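Local coordinates for protein neurotoxin (Clostridium botulinum, PDB 3N7L) that probably binds gangliosides on nerve cells as the receptor-binding domain of a botulinum neurotoxin, the step that precedes toxin entry, at residues S101-G106 against I175-T180; T92-V97 against K179-Q184. All blocks are in the same frame, centred on the assembly; numbering follows the deposited sequence.

Contact 1. Residues S101-G106 against I175-T180; sequences SGWSIG and INFSKT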
ATOM      1  N   SER A 101     -16.472  -3.910 -28.320  1.00 32.07           N
ATOM      2  CA  SER A 101     -17.547  -3.935 -27.334  1.00 30.59           C
ATOM      3  C   SER A 101     -17.148  -4.778 -26.121  1.00 29.23           C
ATOM      4  O   SER A 101     -16.460  -5.791 -26.259  1.00 27.25           O
ATOM      5  CB  SER A 101     -18.830  -4.499 -27.956  1.00 31.69           C
ATOM      6  OG  SER A 101     -19.965  -4.196 -27.158  1.00 30.50           O
ATOM      7  N   GLY A 102     -17.590  -4.348 -24.940  1.00 27.73           N
ATOM      8  CA  GLY A 102     -17.287  -5.063 -23.713  1.00 26.82           C
ATOM      9  C   GLY A 102     -16.881  -4.089 -22.621  1.00 25.68           C
ATOM     10  O   GLY A 102     -17.454  -3.005 -22.504  1.00 27.01           O
ATOM     11  N   TRP A 103     -15.909  -4.472 -21.800  1.00 26.05           N
ATOM     12  CA  TRP A 103     -15.434  -3.573 -20.753  1.00 24.19           C
ATOM     13  C   TRP A 103     -13.915  -3.612 -20.688  1.00 22.69           C
ATOM     14  O   TRP A 103     -13.289  -4.578 -21.124  1.00 21.98           O
ATOM     15  CB  TRP A 103     -16.040  -3.920 -19.382  1.00 23.28           C
ATOM     16  CG  TRP A 103     -15.710  -5.284 -18.845  1.00 23.24           C
ATOM     17  CD1 TRP A 103     -16.520  -6.378 -18.846  1.00 23.55           C
ATOM     18  CD2 TRP A 103     -14.490  -5.689 -18.203  1.00 24.18           C
ATOM     19  NE1 TRP A 103     -15.886  -7.441 -18.244  1.00 24.84           N
ATOM     20  CE2 TRP A 103     -14.640  -7.047 -17.840  1.00 23.75           C
ATOM     21  CE3 TRP A 103     -13.287  -5.036 -17.898  1.00 24.53           C
ATOM     22  CZ2 TRP A 103     -13.632  -7.766 -17.188  1.00 25.35           C
ATOM     23  CZ3 TRP A 103     -12.281  -5.755 -17.247  1.00 24.47           C
ATOM     24  CH2 TRP A 103     -12.463  -7.106 -16.901  1.00 24.96           C
ATOM     25  N   SER A 104     -13.324  -2.553 -20.149  1.00 22.72           N
ATOM     26  CA  SER A 104     -11.874  -2.484 -20.047  1.00 23.16           C
ATOM     27  C   SER A 104     -11.429  -1.646 -18.861  1.00 22.86           C
ATOM     28  O   SER A 104     -12.156  -0.765 -18.395  1.00 20.87           O
ATOM     29  CB  SER A 104     -11.290  -1.891 -21.333  1.00 26.51           C
ATOM     30  OG  SER A 104      -9.876  -1.950 -21.324  1.00 30.64           O
ATOM     31  N   ILE A 105     -10.228  -1.942 -18.374  1.00 21.90           N
ATOM     32  CA  ILE A 105      -9.641  -1.216 -17.260  1.00 21.12           C
ATOM     33  C   ILE A 105      -8.277  -0.731 -17.714  1.00 20.35           C
ATOM     34  O   ILE A 105      -7.455  -1.516 -18.192  1.00 21.30           O
ATOM     35  CB  ILE A 105      -9.451  -2.115 -16.018  1.00 20.48           C
ATOM     36  CG1 ILE A 105     -10.818  -2.522 -15.455  1.00 22.24           C
ATOM     37  CG2 ILE A 105      -8.636  -1.372 -14.964  1.00 20.55           C
ATOM     38  CD1 ILE A 105     -10.742  -3.462 -14.268  1.00 22.51           C
ATOM     39  N   GLY A 106      -8.042   0.567 -17.576  1.00 21.70           N
ATOM     40  CA  GLY A 106      -6.762   1.114 -17.975  1.00 21.02           C
ATOM     41  C   GLY A 106      -6.297   2.202 -17.032  1.00 22.55           C
ATOM     42  O   GLY A 106      -6.979   2.541 -16.054  1.00 21.59           O
ATOM     43  N   ILE A 175     -24.385  -3.409 -26.690  1.00 34.49           N
ATOM     44  CA  ILE A 175     -23.166  -3.794 -25.996  1.00 33.33           C
ATOM     45  C   ILE A 175     -23.137  -5.312 -25.887  1.00 34.48           C
ATOM     46  O   ILE A 175     -24.113  -5.946 -25.481  1.00 34.60           O
ATOM     47  CB  ILE A 175     -23.072  -3.135 -24.590  1.00 34.72           C
ATOM     48  CG1 ILE A 175     -21.689  -3.400 -23.986  1.00 31.95           C
ATOM     49  CG2 ILE A 175     -24.180  -3.650 -23.676  1.00 32.83           C
ATOM     50  CD1 ILE A 175     -21.356  -2.503 -22.814  1.00 33.29           C
ATOM     51  N   ASN A 176     -22.014  -5.890 -26.288  1.00 34.13           N
ATOM     52  CA  ASN A 176     -21.838  -7.329 -26.267  1.00 34.76           C
ATOM     53  C   ASN A 176     -20.628  -7.652 -25.397  1.00 34.57           C
ATOM     54  O   ASN A 176     -19.491  -7.312 -25.738  1.00 32.90           O
ATOM     55  CB  ASN A 176     -21.617  -7.830 -27.699  1.00 37.00           C
ATOM     56  CG  ASN A 176     -21.760  -9.335 -27.825  1.00 39.37           C
ATOM     57  OD1 ASN A 176     -21.113 -10.095 -27.112  1.00 39.79           O
ATOM     58  ND2 ASN A 176     -22.609  -9.771 -28.750  1.00 42.34           N
ATOM     59  N   PHE A 177     -20.872  -8.304 -24.268  1.00 34.01           N
ATOM     60  CA  PHE A 177     -19.790  -8.654 -23.362  1.00 34.49           C
ATOM     61  C   PHE A 177     -19.005  -9.873 -23.816  1.00 35.04           C
ATOM     62  O   PHE A 177     -19.573 -10.869 -24.264  1.00 35.69           O
ATOM     63  CB  PHE A 177     -20.340  -8.854 -21.948  1.00 33.55           C
ATOM     64  CG  PHE A 177     -20.762  -7.572 -21.290  1.00 33.73           C
ATOM     65  CD1 PHE A 177     -19.825  -6.579 -21.012  1.00 33.57           C
ATOM     66  CD2 PHE A 177     -22.097  -7.340 -20.976  1.00 32.56           C
ATOM     67  CE1 PHE A 177     -20.210  -5.374 -20.432  1.00 32.70           C
ATOM     68  CE2 PHE A 177     -22.495  -6.136 -20.395  1.00 31.77           C
ATOM     69  CZ  PHE A 177     -21.552  -5.152 -20.123  1.00 31.43           C
ATOM     70  N   SER A 178     -17.685  -9.772 -23.706  1.00 34.66           N
ATOM     71  CA  SER A 178     -16.773 -10.839 -24.098  1.00 34.66           C
ATOM     72  C   SER A 178     -16.548 -11.831 -22.963  1.00 34.50           C
ATOM     73  O   SER A 178     -16.628 -11.479 -21.789  1.00 32.88           O
ATOM     74  CB  SER A 178     -15.429 -10.239 -24.518  1.00 33.68           C
ATOM     75  OG  SER A 178     -14.428 -11.235 -24.625  1.00 36.06           O
ATOM     76  N   LYS A 179     -16.267 -13.078 -23.314  1.00 35.45           N
ATOM     77  CA  LYS A 179     -16.016 -14.083 -22.293  1.00 37.18           C
ATOM     78  C   LYS A 179     -14.515 -14.245 -22.080  1.00 35.97           C
ATOM     79  O   LYS A 179     -14.071 -15.135 -21.361  1.00 37.17           O
ATOM     80  CB  LYS A 179     -16.665 -15.417 -22.683  1.00 38.91           C
ATOM     81  CG  LYS A 179     -16.455 -15.843 -24.122  1.00 40.73           C
ATOM     82  CD  LYS A 179     -15.022 -16.224 -24.395  1.00 41.63           C
ATOM     83  CE  LYS A 179     -14.922 -16.987 -25.697  1.00 44.93           C
ATOM     84  NZ  LYS A 179     -15.772 -18.206 -25.652  1.00 45.93           N
ATOM     85  N   THR A 180     -13.741 -13.366 -22.712  1.00 35.13           N
ATOM     86  CA  THR A 180     -12.289 -13.394 -22.590  1.00 34.19           C
ATOM     87  C   THR A 180     -11.764 -12.149 -21.882  1.00 31.06           C
ATOM     88  O   THR A 180     -12.173 -11.035 -22.188  1.00 29.24           O
ATOM     89  CB  THR A 180     -11.608 -13.493 -23.976  1.00 35.31           C
ATOM     90  OG1 THR A 180     -11.912 -14.761 -24.568  1.00 38.18           O
ATOM     91  CG2 THR A 180     -10.094 -13.357 -23.845  1.00 35.52           C
TER
HETATM   92  O   HOH W   1     -16.399 -10.314 -19.460  1.00 45.60           O

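Contact 2. Residues T92-V97 against K179-Q184; sequences TIIDSV and KTITFQ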
ATOM      1  N   THR A  92      -3.679  -0.002 -21.278  1.00 27.06           N
ATOM      2  CA  THR A  92      -4.838  -0.837 -21.018  1.00 28.76           C
ATOM      3  C   THR A  92      -4.153  -1.962 -20.246  1.00 28.23           C
ATOM      4  O   THR A  92      -3.086  -2.421 -20.656  1.00 29.09           O
ATOM      5  CB  THR A  92      -5.461  -1.387 -22.317  1.00 28.42           C
ATOM      6  OG1 THR A  92      -5.971  -0.299 -23.096  1.00 29.58           O
ATOM      7  CG2 THR A  92      -6.598  -2.348 -21.994  1.00 28.28           C
ATOM      8  N   ILE A  93      -4.730  -2.380 -19.122  1.00 27.13           N
ATOM      9  CA  ILE A  93      -4.116  -3.427 -18.307  1.00 26.05           C
ATOM     10  C   ILE A  93      -4.953  -4.697 -18.146  1.00 25.52           C
ATOM     11  O   ILE A  93      -4.411  -5.796 -18.031  1.00 25.13           O
ATOM     12  CB  ILE A  93      -3.757  -2.884 -16.909  1.00 26.70           C
ATOM     13  CG1 ILE A  93      -4.967  -2.176 -16.290  1.00 26.05           C
ATOM     14  CG2 ILE A  93      -2.598  -1.896 -17.027  1.00 26.38           C
ATOM     15  CD1 ILE A  93      -4.751  -1.734 -14.849  1.00 27.33           C
ATOM     16  N   ILE A  94      -6.269  -4.538 -18.121  1.00 25.40           N
ATOM     17  CA  ILE A  94      -7.189  -5.663 -17.994  1.00 26.23           C
ATOM     18  C   ILE A  94      -8.259  -5.351 -19.028  1.00 28.25           C
ATOM     19  O   ILE A  94      -9.059  -4.429 -18.847  1.00 26.79           O
ATOM     20  CB  ILE A  94      -7.823  -5.731 -16.584  1.00 26.29           C
ATOM     21  CG1 ILE A  94      -6.723  -5.745 -15.514  1.00 23.51           C
ATOM     22  CG2 ILE A  94      -8.665  -7.002 -16.450  1.00 23.88           C
ATOM     23  CD1 ILE A  94      -7.260  -5.681 -14.091  1.00 22.65           C
ATOM     24  N   ASP A  95      -8.260  -6.114 -20.117  1.00 28.78           N
ATOM     25  CA  ASP A  95      -9.199  -5.868 -21.202  1.00 30.20           C
ATOM     26  C   ASP A  95     -10.153  -7.010 -21.504  1.00 29.20           C
ATOM     27  O   ASP A  95      -9.756  -8.175 -21.552  1.00 30.67           O
ATOM     28  CB  ASP A  95      -8.427  -5.538 -22.481  1.00 32.15           C
ATOM     29  CG  ASP A  95      -9.336  -5.070 -23.599  1.00 36.78           C
ATOM     30  OD1 ASP A  95      -9.810  -3.914 -23.528  1.00 40.96           O
ATOM     31  OD2 ASP A  95      -9.588  -5.858 -24.537  1.00 37.47           O
ATOM     32  N   SER A  96     -11.413  -6.664 -21.725  1.00 28.97           N
ATOM     33  CA  SER A  96     -12.422  -7.661 -22.060  1.00 30.88           C
ATOM     34  C   SER A  96     -13.320  -7.070 -23.147  1.00 30.56           C
ATOM     35  O   SER A  96     -14.538  -6.983 -23.002  1.00 28.75           O
ATOM     36  CB  SER A  96     -13.238  -8.042 -20.821  1.00 29.86           C
ATOM     37  OG  SER A  96     -13.928  -9.266 -21.028  1.00 31.36           O
ATOM     38  N   VAL A  97     -12.674  -6.637 -24.227  1.00 32.39           N
ATOM     39  CA  VAL A  97     -13.334  -6.055 -25.394  1.00 35.04           C
ATOM     40  C   VAL A  97     -12.961  -6.951 -26.568  1.00 37.25           C
ATOM     41  O   VAL A  97     -11.780  -7.183 -26.813  1.00 36.32           O
ATOM     42  CB  VAL A  97     -12.815  -4.623 -25.691  1.00 33.84           C
ATOM     43  CG1 VAL A  97     -13.299  -4.164 -27.058  1.00 33.63           C
ATOM     44  CG2 VAL A  97     -13.296  -3.658 -24.621  1.00 32.16           C
ATOM     45  N   LYS A 179     -16.267 -13.078 -23.314  1.00 35.45           N
ATOM     46  CA  LYS A 179     -16.016 -14.083 -22.293  1.00 37.18           C
ATOM     47  C   LYS A 179     -14.515 -14.245 -22.080  1.00 35.97           C
ATOM     48  O   LYS A 179     -14.071 -15.135 -21.361  1.00 37.17           O
ATOM     49  CB  LYS A 179     -16.665 -15.417 -22.683  1.00 38.91           C
ATOM     50  CG  LYS A 179     -16.455 -15.843 -24.122  1.00 40.73           C
ATOM     51  CD  LYS A 179     -15.022 -16.224 -24.395  1.00 41.63           C
ATOM     52  CE  LYS A 179     -14.922 -16.987 -25.697  1.00 44.93           C
ATOM     53  NZ  LYS A 179     -15.772 -18.206 -25.652  1.00 45.93           N
ATOM     54  N   THR A 180     -13.741 -13.366 -22.712  1.00 35.13           N
ATOM     55  CA  THR A 180     -12.289 -13.394 -22.590  1.00 34.19           C
ATOM     56  C   THR A 180     -11.764 -12.149 -21.882  1.00 31.06           C
ATOM     57  O   THR A 180     -12.173 -11.035 -22.188  1.00 29.24           O
ATOM     58  CB  THR A 180     -11.608 -13.493 -23.976  1.00 35.31           C
ATOM     59  OG1 THR A 180     -11.912 -14.761 -24.568  1.00 38.18           O
ATOM     60  CG2 THR A 180     -10.094 -13.357 -23.845  1.00 35.52           C
ATOM     61  N   ILE A 181     -10.863 -12.356 -20.925  1.00 30.85           N
ATOM     62  CA  ILE A 181     -10.256 -11.257 -20.182  1.00 29.27           C
ATOM     63  C   ILE A 181      -8.747 -11.392 -20.341  1.00 28.05           C
ATOM     64  O   ILE A 181      -8.169 -12.437 -20.031  1.00 27.07           O
ATOM     65  CB  ILE A 181     -10.612 -11.313 -18.680  1.00 29.33           C
ATOM     66  CG1 ILE A 181     -12.129 -11.283 -18.506  1.00 28.06           C
ATOM     67  CG2 ILE A 181      -9.990 -10.112 -17.947  1.00 28.97           C
ATOM     68  CD1 ILE A 181     -12.579 -11.541 -17.094  1.00 30.28           C
ATOM     69  N   THR A 182      -8.115 -10.336 -20.836  1.00 27.36           N
ATOM     70  CA  THR A 182      -6.681 -10.347 -21.062  1.00 28.33           C
ATOM     71  C   THR A 182      -5.929  -9.372 -20.160  1.00 28.35           C
ATOM     72  O   THR A 182      -6.146  -8.156 -20.222  1.00 27.89           O
ATOM     73  CB  THR A 182      -6.360  -9.996 -22.529  1.00 30.41           C
ATOM     74  OG1 THR A 182      -6.985 -10.952 -23.398  1.00 33.22           O
ATOM     75  CG2 THR A 182      -4.861 -10.005 -22.765  1.00 29.42           C
ATOM     76  N   PHE A 183      -5.054  -9.921 -19.322  1.00 27.14           N
ATOM     77  CA  PHE A 183      -4.223  -9.128 -18.417  1.00 27.81           C
ATOM     78  C   PHE A 183      -2.897  -8.889 -19.139  1.00 27.84           C
ATOM     79  O   PHE A 183      -2.130  -9.825 -19.370  1.00 26.90           O
ATOM     80  CB  PHE A 183      -3.960  -9.894 -17.114  1.00 26.38           C
ATOM     81  CG  PHE A 183      -5.179 -10.070 -16.248  1.00 26.95           C
ATOM     82  CD1 PHE A 183      -5.364  -9.281 -15.112  1.00 25.29           C
ATOM     83  CD2 PHE A 183      -6.131 -11.039 -16.553  1.00 27.03           C
ATOM     84  CE1 PHE A 183      -6.475  -9.461 -14.292  1.00 25.95           C
ATOM     85  CE2 PHE A 183      -7.250 -11.224 -15.737  1.00 27.80           C
ATOM     86  CZ  PHE A 183      -7.422 -10.435 -14.606  1.00 26.15           C
ATOM     87  N   GLN A 184      -2.634  -7.642 -19.511  1.00 28.25           N
ATOM     88  CA  GLN A 184      -1.406  -7.311 -20.218  1.00 29.62           C
ATOM     89  C   GLN A 184      -1.269  -5.801 -20.300  1.00 30.52           C
ATOM     90  O   GLN A 184      -2.240  -5.095 -20.571  1.00 30.84           O
ATOM     91  CB  GLN A 184      -1.434  -7.916 -21.631  1.00 30.92           C
ATOM     92  CG  GLN A 184      -0.220  -7.584 -22.492  1.00 34.49           C
ATOM     93  CD  GLN A 184      -0.250  -8.286 -23.847  1.00 36.49           C
ATOM     94  OE1 GLN A 184      -1.189  -8.123 -24.626  1.00 35.93           O
ATOM     95  NE2 GLN A 184       0.786  -9.073 -24.129  1.00 38.39           N
TER
HETATM   96  O   HOH W   2     -11.698 -10.022 -25.213  1.00 38.80           O

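Contact 1. Residues S101-G106 against I175-T180
Ser101 OG is the polar hub of the contact: it takes an almost straight hydrogen bond from Asn176 N (2.8 Å, 176°), while the carbonyl oxygens of Lys117 and Gln118 share its single hydroxyl proton. The hydroxyl reaches the loop because it stands anti to its own backbone N (chi1 -164°). Serine suits this place, being small enough to lie against Ile175 CA (3.4 Å from OG) and able both to accept and to donate. Gly102 follows with backbone angles at which a side chain would collide with the carbonyl oxygen of Ser101, a strain glycine avoids, and its bare CA lies 4.0 Å from Phe177 CD1. Trp103 meets that same ring atom with the pyrrole edge of its indole, CD1 to CD1 at 4.0 Å; the two side chains cross at about a right angle. Ile175 supports the phenyl ring from within the loop, its CG1 above one face near the rim. The Tyr70 hydroxyl is hydrogen-bonded to Phe177 N, and its ring meets that of Phe177 edge-to-face. A water receives a weak bond from Trp103 NE1 and donates to Ser178 O (2.6 Å), linking the indole N-H to the loop backbone. Ser178 OG accepts from Thr180 N (2.9 Å), forming an ST turn just where strand 180-187 begins. The loop after strand 162-168 thus passes the start of strand 102-108, which lies between strands 95-97 and 111-117.

Contact 2. Residues T92-V97 against K179-Q184
Asp95 and Thr182 form an antiparallel hydrogen-bonded pair, with Asp95 N to Thr182 O at 2.9 Å and Thr182 N to Asp95 O at 2.8 Å. Gln184 N extends the ladder to Ile93 O (3.0 Å). Beyond the pair, a side chain replaces the backbone donor: serine's short hydroxyl lets Ser96 OG donate to Thr180 O (2.7 Å) from above the carbonyl plane, 44° out of it. The same oxygen receives a bond from a water weakly held by Val97 O.

Apolar packing lies on the face bearing Ile94, Ile181 and Phe183. Ile94 CG2, anti to the backbone N, sits over the Phe183 ring in a CH-pi contact, 4.2 Å from its centroid, and touches Ile181 CG2 at 3.7 Å. On the other face, beside beta-branched Thr182, Asp95 OD2 accepts from Val97 N in an Asx turn, while OD1 bonds to Ser104 OG.

Against strand 102-108, two residues, Ile93 and Ile94, stand opposite one, Ile105: a classic beta bulge, where the chain turns its corner. The contact lies in one sheet, its branched and aromatic residues packed on Phe208 and Ile210 of strand 202-211 in the other, as in the concanavalin-like sandwich of this family's N-terminal receptor-binding domain.

How the contacts relate
From the N terminus, the chain first lays down 92-97, turns into 101-106, and after strands 111-117 to 162-168 comes back through 175-180 directly into 179-184. Contact 1 therefore nests inside contact 2, closing a loop of 68 intervening residues against 81, and their second segments overlap at Lys179 and Thr180, where the loop passes into strand 180-187. Their first segments are sheet neighbours as well, joined by probable backbone bonds from Ile105 N to Ile94 O and from Ser96 N to Trp103 O. In contact 2 the returning chain runs as a strand beside 92-97, and pairs also with strand 55-59, whereas contact 1 ties the loop leading into it to the next strand over, both within the N-terminal receptor-binding region.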